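Local coordinates for protein type VI secretion system component (Escherichia coli O6, PDB 2P5Z) that is a component of the type VI secretion system, structurally similar to the T4 phage tail proteins gp27 and gp5, and probably forms part of its cell-puncturing device, at residues D29-L39 / L344-R354; H17-Q25 / S60-T71. All coordinates share one frame; numbering follows the deposited sequence.

Interaction 1 of 2, residues D29-L39 / L344-R354; sequences DVLTFEGREQL and LITGVTTSAAR
Phe33 lays its ring across the neighbouring strand, one face over the peptide joining Ser351 to Ala352, with CE1 3.5 Å from Ala352 CB and the CG2 methyl of Thr350 meeting the ring edge in its plane. A chi1 of 83° sets CG between the backbone N and the carbonyl carbon, which turns the ring over Ala352. Gly35 pairs with Thr350 through the backbone, its N bonding Thr350 O. Farther along, CB of Glu37 packs 3.8 Å from Val348 CG2, and Glu37 OE2 forms a salt bridge with Arg85 and a hydrogen bond with Tyr45. The antiparallel strands 29-38 and 343-353 join residues over 300 positions apart within the phage baseplate-type fold. The other face, with Glu34, Arg36, Gln38 and Thr349, is looser and more exposed, except that Thr32 OG1 donates to Ala352 O (2.8 Å), which also accepts from Phe33 N. At the exposed end, Arg354 NH2 donates to Asp29 O (2.8 Å) and NE to Val30 O (2.9 Å), both near the guanidinium plane. One face of that group carries Leu31 CD1; against the other stacks the Asp29 carboxylate, a salt bridge with no N-H directed at OD2, while NH2 also bonds Thr50.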
loop_
_atom_site.group_PDB
_atom_site.type_symbol
_atom_site.label_atom_id
_atom_site.label_comp_id
_atom_site.label_asym_id
_atom_site.label_seq_id
_atom_site.Cartn_x
_atom_site.Cartn_y
_atom_site.Cartn_z
ATOM N N ASP A 29 -10.193 25.515 -26.582
ATOM C CA ASP A 29 -11.538 25.754 -26.113
ATOM C C ASP A 29 -11.894 24.758 -25.001
ATOM O O ASP A 29 -12.070 23.569 -25.258
ATOM C CB ASP A 29 -12.496 25.658 -27.297
ATOM C CG ASP A 29 -13.890 26.141 -26.969
ATOM O OD1 ASP A 29 -14.049 26.919 -25.991
ATOM O OD2 ASP A 29 -14.833 25.739 -27.703
ATOM N N VAL A 30 -12.007 25.262 -23.774
ATOM C CA VAL A 30 -12.175 24.411 -22.605
ATOM C C VAL A 30 -13.496 23.654 -22.610
ATOM O O VAL A 30 -14.569 24.251 -22.589
ATOM C CB VAL A 30 -12.020 25.215 -21.287
ATOM C CG1 VAL A 30 -12.260 24.329 -20.072
ATOM C CG2 VAL A 30 -10.640 25.853 -21.209
ATOM N N LEU A 31 -13.391 22.328 -22.653
ATOM C CA LEU A 31 -14.535 21.434 -22.612
ATOM C C LEU A 31 -14.958 21.197 -21.178
ATOM O O LEU A 31 -15.969 21.722 -20.728
ATOM C CB LEU A 31 -14.169 20.118 -23.265
ATOM C CG LEU A 31 -15.278 19.098 -23.485
ATOM C CD1 LEU A 31 -16.397 19.718 -24.279
ATOM C CD2 LEU A 31 -14.722 17.901 -24.218
ATOM N N THR A 32 -14.169 20.411 -20.452
ATOM C CA THR A 32 -14.423 20.178 -19.025
ATOM C C THR A 32 -13.130 20.202 -18.196
ATOM O O THR A 32 -12.036 20.025 -18.734
ATOM C CB THR A 32 -15.198 18.847 -18.800
ATOM O OG1 THR A 32 -15.605 18.748 -17.430
ATOM C CG2 THR A 32 -14.369 17.642 -19.193
ATOM N N PHE A 33 -13.258 20.431 -16.892
ATOM C CA PHE A 33 -12.107 20.321 -16.018
ATOM C C PHE A 33 -12.385 19.769 -14.623
ATOM O O PHE A 33 -13.486 19.888 -14.091
ATOM C CB PHE A 33 -11.348 21.651 -15.920
ATOM C CG PHE A 33 -11.923 22.613 -14.929
ATOM C CD1 PHE A 33 -12.789 23.605 -15.337
ATOM C CD2 PHE A 33 -11.592 22.549 -13.598
ATOM C CE1 PHE A 33 -13.308 24.515 -14.428
ATOM C CE2 PHE A 33 -12.127 23.445 -12.700
ATOM C CZ PHE A 33 -12.986 24.424 -13.105
ATOM N N GLU A 34 -11.332 19.220 -14.025
ATOM C CA GLU A 34 -11.343 18.783 -12.644
ATOM C C GLU A 34 -10.052 19.264 -11.989
ATOM O O GLU A 34 -8.964 19.032 -12.521
ATOM C CB GLU A 34 -11.445 17.268 -12.594
ATOM C CG GLU A 34 -12.042 16.736 -11.313
ATOM C CD GLU A 34 -12.992 15.580 -11.574
ATOM O OE1 GLU A 34 -12.984 15.043 -12.709
ATOM O OE2 GLU A 34 -13.748 15.214 -10.644
ATOM N N GLY A 35 -10.186 19.965 -10.863
ATOM C CA GLY A 35 -9.055 20.520 -10.123
ATOM C C GLY A 35 -8.997 20.107 -8.651
ATOM O O GLY A 35 -10.021 19.822 -8.042
ATOM N N ARG A 36 -7.786 20.060 -8.087
ATOM C CA ARG A 36 -7.561 19.758 -6.662
ATOM C C ARG A 36 -6.518 20.720 -6.103
ATOM O O ARG A 36 -5.444 20.884 -6.663
ATOM C CB ARG A 36 -7.128 18.298 -6.465
ATOM C CG ARG A 36 -8.277 17.266 -6.637
ATOM C CD ARG A 36 -7.955 16.084 -7.615
ATOM N NE ARG A 36 -7.379 16.523 -8.902
ATOM C CZ ARG A 36 -7.324 15.782 -10.011
ATOM N NH1 ARG A 36 -6.768 16.267 -11.116
ATOM N NH2 ARG A 36 -7.820 14.555 -10.015
ATOM N N GLU A 37 -6.879 21.407 -5.035
ATOM C CA GLU A 37 -5.997 22.282 -4.325
ATOM C C GLU A 37 -6.107 21.891 -2.864
ATOM O O GLU A 37 -7.174 21.523 -2.384
ATOM C CB GLU A 37 -6.410 23.745 -4.485
ATOM C CG GLU A 37 -6.382 24.248 -5.923
ATOM C CD GLU A 37 -7.015 25.629 -6.115
ATOM O OE1 GLU A 37 -6.613 26.595 -5.419
ATOM O OE2 GLU A 37 -7.904 25.747 -6.988
ATOM N N GLN A 38 -4.989 21.983 -2.162
ATOM C CA GLN A 38 -4.893 21.616 -0.767
ATOM C C GLN A 38 -3.632 22.243 -0.211
ATOM O O GLN A 38 -2.619 22.314 -0.899
ATOM C CB GLN A 38 -4.819 20.103 -0.654
ATOM C CG GLN A 38 -4.978 19.540 0.733
ATOM C CD GLN A 38 -4.722 18.054 0.715
ATOM O OE1 GLN A 38 -4.672 17.444 -0.354
ATOM N NE2 GLN A 38 -4.526 17.466 1.885
ATOM N N LEU A 39 -3.719 22.726 1.021
ATOM C CA LEU A 39 -2.576 23.218 1.774
ATOM C C LEU A 39 -1.436 22.205 1.837
ATOM O O LEU A 39 -1.683 21.000 1.945
ATOM C CB LEU A 39 -3.016 23.532 3.187
ATOM C CG LEU A 39 -3.960 24.720 3.312
ATOM C CD1 LEU A 39 -4.301 24.930 4.777
ATOM C CD2 LEU A 39 -3.308 25.967 2.720
ATOM N N LEU A 344 -11.254 27.561 8.474
ATOM C CA LEU A 344 -10.081 27.723 7.625
ATOM C C LEU A 344 -10.136 26.648 6.579
ATOM O O LEU A 344 -10.178 25.470 6.915
ATOM C CB LEU A 344 -8.799 27.585 8.444
ATOM C CG LEU A 344 -7.399 27.790 7.831
ATOM C CD1 LEU A 344 -6.775 26.488 7.329
ATOM C CD2 LEU A 344 -7.352 28.890 6.753
ATOM N N ILE A 345 -10.124 27.059 5.318
ATOM C CA ILE A 345 -10.177 26.125 4.211
ATOM C C ILE A 345 -8.834 25.450 4.046
ATOM O O ILE A 345 -7.828 26.120 3.814
ATOM C CB ILE A 345 -10.494 26.836 2.887
ATOM C CG1 ILE A 345 -11.733 27.738 3.025
ATOM C CG2 ILE A 345 -10.603 25.813 1.739
ATOM C CD1 ILE A 345 -13.048 27.003 3.314
ATOM N N THR A 346 -8.837 24.124 4.164
ATOM C CA THR A 346 -7.640 23.326 3.983
ATOM C C THR A 346 -7.559 22.713 2.595
ATOM O O THR A 346 -6.474 22.355 2.154
ATOM C CB THR A 346 -7.547 22.189 5.010
ATOM O OG1 THR A 346 -8.647 21.285 4.834
ATOM C CG2 THR A 346 -7.573 22.751 6.425
ATOM N N GLY A 347 -8.694 22.567 1.914
ATOM C CA GLY A 347 -8.708 21.883 0.626
ATOM C C GLY A 347 -9.964 22.163 -0.177
ATOM O O GLY A 347 -11.000 22.446 0.404
ATOM N N VAL A 348 -9.857 22.143 -1.512
ATOM C CA VAL A 348 -11.014 22.200 -2.409
ATOM C C VAL A 348 -10.893 21.201 -3.568
ATOM O O VAL A 348 -9.805 20.960 -4.087
ATOM C CB VAL A 348 -11.286 23.619 -3.000
ATOM C CG1 VAL A 348 -11.547 24.656 -1.916
ATOM C CG2 VAL A 348 -10.147 24.079 -3.880
ATOM N N THR A 349 -12.008 20.591 -3.952
ATOM C CA THR A 349 -12.092 19.860 -5.222
ATOM C C THR A 349 -12.990 20.703 -6.133
ATOM O O THR A 349 -13.883 21.377 -5.667
ATOM C CB THR A 349 -12.595 18.425 -5.014
ATOM O OG1 THR A 349 -11.694 17.761 -4.125
ATOM C CG2 THR A 349 -12.628 17.628 -6.311
ATOM N N THR A 350 -12.742 20.695 -7.429
ATOM C CA THR A 350 -13.155 21.824 -8.239
ATOM C C THR A 350 -13.553 21.334 -9.627
ATOM O O THR A 350 -12.909 20.436 -10.166
ATOM C CB THR A 350 -11.997 22.850 -8.210
ATOM O OG1 THR A 350 -12.319 23.900 -7.299
ATOM C CG2 THR A 350 -11.709 23.435 -9.511
ATOM N N SER A 351 -14.644 21.872 -10.179
ATOM C CA SER A 351 -15.171 21.373 -11.469
ATOM C C SER A 351 -16.038 22.347 -12.293
ATOM O O SER A 351 -16.642 23.277 -11.751
ATOM C CB SER A 351 -15.974 20.093 -11.264
ATOM O OG SER A 351 -15.697 19.221 -12.340
ATOM N N ALA A 352 -16.077 22.109 -13.602
ATOM C CA ALA A 352 -17.041 22.720 -14.512
ATOM C C ALA A 352 -17.032 21.984 -15.823
ATOM O O ALA A 352 -16.195 21.090 -16.055
ATOM C CB ALA A 352 -16.739 24.160 -14.765
ATOM N N ALA A 353 -17.983 22.365 -16.670
ATOM C CA ALA A 353 -18.049 21.904 -18.049
ATOM C C ALA A 353 -18.850 22.958 -18.762
ATOM O O ALA A 353 -19.464 23.812 -18.111
ATOM C CB ALA A 353 -18.724 20.552 -18.146
ATOM N N ARG A 354 -18.835 22.921 -20.091
ATOM C CA ARG A 354 -19.626 23.848 -20.900
ATOM C C ARG A 354 -21.142 23.758 -20.624
ATOM O O ARG A 354 -21.845 24.758 -20.717
ATOM C CB ARG A 354 -19.342 23.620 -22.380
ATOM C CG ARG A 354 -18.035 24.225 -22.868
ATOM C CD ARG A 354 -17.851 23.937 -24.344
ATOM N NE ARG A 354 -16.445 23.797 -24.708
ATOM C CZ ARG A 354 -16.029 23.208 -25.822
ATOM N NH1 ARG A 354 -16.918 22.706 -26.670
ATOM N NH2 ARG A 354 -14.739 23.115 -26.094
#

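Interaction 2 of 2, residues H17-Q25 / S60-T71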
loop_
_atom_site.group_PDB
_atom_site.type_symbol
_atom_site.label_atom_id
_atom_site.label_comp_id
_atom_site.label_asym_id
_atom_site.label_seq_id
_atom_site.Cartn_x
_atom_site.Cartn_y
_atom_site.Cartn_z
ATOM N N HIS A 17 -14.318 29.929 -18.573
ATOM C CA HIS A 17 -12.987 29.344 -18.239
ATOM C C HIS A 17 -12.017 29.330 -19.405
ATOM O O HIS A 17 -12.339 28.811 -20.476
ATOM C CB HIS A 17 -13.140 27.938 -17.689
ATOM C CG HIS A 17 -13.970 27.879 -16.458
ATOM N ND1 HIS A 17 -15.271 27.425 -16.461
ATOM C CD2 HIS A 17 -13.702 28.257 -15.187
ATOM C CE1 HIS A 17 -15.767 27.518 -15.243
ATOM N NE2 HIS A 17 -14.831 28.010 -14.448
ATOM N N LYS A 18 -10.831 29.901 -19.182
ATOM C CA LYS A 18 -9.812 29.999 -20.223
ATOM C C LYS A 18 -8.502 29.318 -19.815
ATOM O O LYS A 18 -8.121 29.300 -18.645
ATOM C CB LYS A 18 -9.533 31.466 -20.596
ATOM C CG LYS A 18 -10.763 32.273 -21.029
ATOM C CD LYS A 18 -10.448 33.180 -22.213
ATOM C CE LYS A 18 -11.604 34.124 -22.536
ATOM N NZ LYS A 18 -11.529 35.389 -21.744
ATOM N N LEU A 19 -7.822 28.768 -20.806
ATOM C CA LEU A 19 -6.567 28.097 -20.603
ATOM C C LEU A 19 -5.626 28.668 -21.637
ATOM O O LEU A 19 -5.889 28.583 -22.841
ATOM C CB LEU A 19 -6.725 26.598 -20.865
ATOM C CG LEU A 19 -5.771 25.515 -20.322
ATOM C CD1 LEU A 19 -5.421 24.591 -21.460
ATOM C CD2 LEU A 19 -4.488 26.015 -19.620
ATOM N N LYS A 20 -4.532 29.255 -21.168
ATOM C CA LYS A 20 -3.503 29.747 -22.065
ATOM C C LYS A 20 -2.246 28.967 -21.845
ATOM O O LYS A 20 -1.730 28.931 -20.750
ATOM C CB LYS A 20 -3.215 31.210 -21.806
ATOM C CG LYS A 20 -3.907 32.146 -22.764
ATOM C CD LYS A 20 -3.710 33.597 -22.316
ATOM C CE LYS A 20 -4.351 33.842 -20.946
ATOM N NZ LYS A 20 -4.041 35.184 -20.375
ATOM N N ILE A 21 -1.763 28.328 -22.891
ATOM C CA ILE A 21 -0.485 27.681 -22.848
ATOM C C ILE A 21 0.475 28.438 -23.759
ATOM O O ILE A 21 0.233 28.512 -24.958
ATOM C CB ILE A 21 -0.599 26.258 -23.362
ATOM C CG1 ILE A 21 -1.655 25.488 -22.562
ATOM C CG2 ILE A 21 0.782 25.564 -23.332
ATOM C CD1 ILE A 21 -2.184 24.257 -23.317
ATOM N N ARG A 22 1.550 28.986 -23.195
ATOM C CA ARG A 22 2.534 29.777 -23.935
ATOM C C ARG A 22 3.097 29.097 -25.187
ATOM O O ARG A 22 3.573 27.964 -25.142
ATOM C CB ARG A 22 3.670 30.218 -23.002
ATOM C CG ARG A 22 5.046 30.463 -23.672
ATOM C CD ARG A 22 6.160 30.699 -22.648
ATOM N NE ARG A 22 6.335 32.115 -22.343
ATOM C CZ ARG A 22 5.739 32.776 -21.345
ATOM N NH1 ARG A 22 5.987 34.070 -21.181
ATOM N NH2 ARG A 22 4.907 32.163 -20.508
ATOM N N GLY A 23 2.989 29.802 -26.312
ATOM C CA GLY A 23 3.583 29.378 -27.566
ATOM C C GLY A 23 2.646 28.587 -28.444
ATOM O O GLY A 23 3.032 28.150 -29.524
ATOM N N LEU A 24 1.409 28.404 -28.003
ATOM C CA LEU A 24 0.528 27.465 -28.681
ATOM C C LEU A 24 -0.381 28.152 -29.698
ATOM O O LEU A 24 -1.213 28.989 -29.334
ATOM C CB LEU A 24 -0.308 26.675 -27.664
ATOM C CG LEU A 24 -1.088 25.490 -28.223
ATOM C CD1 LEU A 24 -0.142 24.455 -28.851
ATOM C CD2 LEU A 24 -1.934 24.865 -27.141
ATOM N N GLN A 25 -0.230 27.788 -30.967
ATOM C CA GLN A 25 -1.018 28.431 -32.011
ATOM C C GLN A 25 -2.409 27.841 -32.081
ATOM O O GLN A 25 -3.389 28.542 -32.352
ATOM C CB GLN A 25 -0.332 28.303 -33.354
ATOM C CG GLN A 25 1.030 28.926 -33.346
ATOM C CD GLN A 25 1.496 29.299 -34.720
ATOM O OE1 GLN A 25 1.922 30.432 -34.954
ATOM N NE2 GLN A 25 1.402 28.356 -35.654
ATOM N N SER A 60 4.890 20.594 -28.243
ATOM C CA SER A 60 4.382 21.976 -28.242
ATOM C C SER A 60 3.783 22.368 -26.903
ATOM O O SER A 60 3.439 23.526 -26.691
ATOM C CB SER A 60 3.297 22.163 -29.305
ATOM O OG SER A 60 3.594 21.414 -30.463
ATOM N N VAL A 61 3.630 21.404 -26.004
ATOM C CA VAL A 61 2.774 21.612 -24.851
ATOM C C VAL A 61 3.469 21.245 -23.533
ATOM O O VAL A 61 3.415 22.022 -22.579
ATOM C CB VAL A 61 1.380 20.928 -25.100
ATOM C CG1 VAL A 61 0.789 20.324 -23.884
ATOM C CG2 VAL A 61 0.412 21.927 -25.675
ATOM N N LEU A 62 4.147 20.095 -23.500
ATOM C CA LEU A 62 4.842 19.615 -22.290
ATOM C C LEU A 62 5.950 20.543 -21.856
ATOM O O LEU A 62 6.732 21.000 -22.677
ATOM C CB LEU A 62 5.434 18.230 -22.509
ATOM C CG LEU A 62 4.411 17.099 -22.618
ATOM C CD1 LEU A 62 5.111 15.788 -23.027
ATOM C CD2 LEU A 62 3.614 16.978 -21.302
ATOM N N MET A 63 5.974 20.833 -20.560
ATOM C CA MET A 63 6.905 21.765 -19.926
ATOM C C MET A 63 6.686 23.260 -20.245
ATOM O O MET A 63 7.299 24.117 -19.612
ATOM C CB MET A 63 8.375 21.288 -20.031
ATOM C CG MET A 63 8.657 19.967 -19.231
ATOM S SD MET A 63 8.451 20.174 -17.421
ATOM C CE MET A 63 9.857 21.218 -17.072
ATOM N N GLN A 64 5.765 23.581 -21.153
ATOM C CA GLN A 64 5.308 24.980 -21.335
ATOM C C GLN A 64 4.513 25.560 -20.173
ATOM O O GLN A 64 3.859 24.831 -19.442
ATOM C CB GLN A 64 4.459 25.116 -22.598
ATOM C CG GLN A 64 5.200 24.814 -23.890
ATOM C CD GLN A 64 6.385 25.724 -24.061
ATOM O OE1 GLN A 64 6.343 26.905 -23.701
ATOM N NE2 GLN A 64 7.456 25.184 -24.573
ATOM N N ASP A 65 4.569 26.881 -20.030
ATOM C CA ASP A 65 3.791 27.627 -19.039
ATOM C C ASP A 65 2.318 27.572 -19.373
ATOM O O ASP A 65 1.935 27.575 -20.536
ATOM C CB ASP A 65 4.163 29.106 -19.044
ATOM C CG ASP A 65 5.464 29.391 -18.340
ATOM O OD1 ASP A 65 6.191 28.434 -18.010
ATOM O OD2 ASP A 65 5.769 30.585 -18.127
ATOM N N GLY A 66 1.493 27.569 -18.341
ATOM C CA GLY A 66 0.081 27.461 -18.537
ATOM C C GLY A 66 -0.600 28.354 -17.537
ATOM O O GLY A 66 -0.135 28.489 -16.403
ATOM N N ALA A 67 -1.705 28.962 -17.953
ATOM C CA ALA A 67 -2.495 29.767 -17.048
ATOM C C ALA A 67 -3.950 29.354 -17.218
ATOM O O ALA A 67 -4.425 29.220 -18.350
ATOM C CB ALA A 67 -2.322 31.207 -17.366
ATOM N N PHE A 68 -4.645 29.132 -16.108
ATOM C CA PHE A 68 -6.019 28.708 -16.170
ATOM C C PHE A 68 -6.863 29.664 -15.359
ATOM O O PHE A 68 -6.600 29.846 -14.176
ATOM C CB PHE A 68 -6.170 27.292 -15.646
ATOM C CG PHE A 68 -7.580 26.784 -15.690
ATOM C CD1 PHE A 68 -8.181 26.473 -16.907
ATOM C CD2 PHE A 68 -8.310 26.625 -14.523
ATOM C CE1 PHE A 68 -9.463 26.006 -16.961
ATOM C CE2 PHE A 68 -9.600 26.160 -14.571
ATOM C CZ PHE A 68 -10.178 25.850 -15.797
ATOM N N SER A 69 -7.873 30.271 -15.986
ATOM C CA SER A 69 -8.651 31.315 -15.314
ATOM C C SER A 69 -10.127 31.014 -15.243
ATOM O O SER A 69 -10.660 30.321 -16.092
ATOM C CB SER A 69 -8.486 32.665 -16.013
ATOM O OG SER A 69 -7.258 32.741 -16.699
ATOM N N LEU A 70 -10.776 31.548 -14.219
ATOM C CA LEU A 70 -12.230 31.660 -14.190
ATOM C C LEU A 70 -12.597 33.081 -14.616
ATOM O O LEU A 70 -12.189 34.052 -13.979
ATOM C CB LEU A 70 -12.752 31.354 -12.788
ATOM C CG LEU A 70 -14.235 31.256 -12.386
ATOM C CD1 LEU A 70 -15.303 31.328 -13.511
ATOM C CD2 LEU A 70 -14.406 29.972 -11.572
ATOM N N THR A 71 -13.365 33.181 -15.702
ATOM C CA THR A 71 -13.734 34.461 -16.327
ATOM C C THR A 71 -14.960 35.102 -15.646
ATOM O O THR A 71 -15.865 34.400 -15.181
ATOM C CB THR A 71 -13.982 34.270 -17.856
ATOM O OG1 THR A 71 -13.038 33.320 -18.376
ATOM C CG2 THR A 71 -13.844 35.592 -18.632
#
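Ala67 O takes the N-H of Lys20 at 2.8 Å, while CA of Leu19 leans a C-H toward the same oxygen. The bond is returned from Ala67 N to Lys20 O, and a second hydrogen-bonded pair, Lys18 with Ser69, repeats the pattern of two antiparallel strands. The non-hydrogen-bonded pair Leu19 with Phe68 lies between these rungs, and Ile21 with Gly66 follows beyond Lys20 and Ala67. Leu19, Phe68 and Ile21 turn inward, where Gly66 presents only backbone. With CG anti to the backbone N (chi1 -180°), the Phe68 ring lies by the opposite strand, CD1 3.3 Å from Lys18 O and the edge against Leu19 CB. Leu19 and Phe68 continue inward onto Ile47 of strand 44-51. At the start of the pair the His17 imidazole runs alongside Leu70, pointing the same way, with NE2 3.5 Å from Leu70 CD1.

Beyond the strand pairing each segment makes a type II turn, Ile21 to Leu24 and Val61 to Gln64, and the two turns pack together. Val61 CG2 of one turn packs on the other, 4.0 Å from Leu24 CD2 and 4.2 Å from Ile21 CD1. The last rung, Arg22 N to Asp65 O at 3.0 Å, leads into a surface salt bridge: the Arg22 chain, bent at chi3, lies beside Asp65 and brings NH2 to OD2 at 3.0 Å, with guanidinium and carboxylate planes 79° apart. Strand 85-99 pairs with the far side of 65-70, placing the latter between two partners in the sheet. The chemistry is thus divided by face: Lys18 and Lys20 extend from the exposed side and Leu19, Ile21 and Phe68 turn inward, so the backbone ladder sets the register while a single ion pair ties the two segments near their turns.

The centres of interactions 1 and 2 lie about 16 Å apart, yet their side chains meet: Phe33 of interaction 1 packs edge-to-face with both Phe68 and His17 of interaction 2, and Ala352 CB also touches the His17 ring. Along the chain the segments alternate, 17-25, 29-39, 60-71, then 344-354, with strand 18-21 followed, after a turn, by 29-38. Strands 44-51, 104-111 and 85-99 link 29-38 to 65-70, so the contacts are connected through successive antiparallel strand pairings, and their inner side chains come together. Interaction 1 joins this N-terminal part to the late strand 343-353, consistent with the gp27-like portion being assembled from distant pieces of chain.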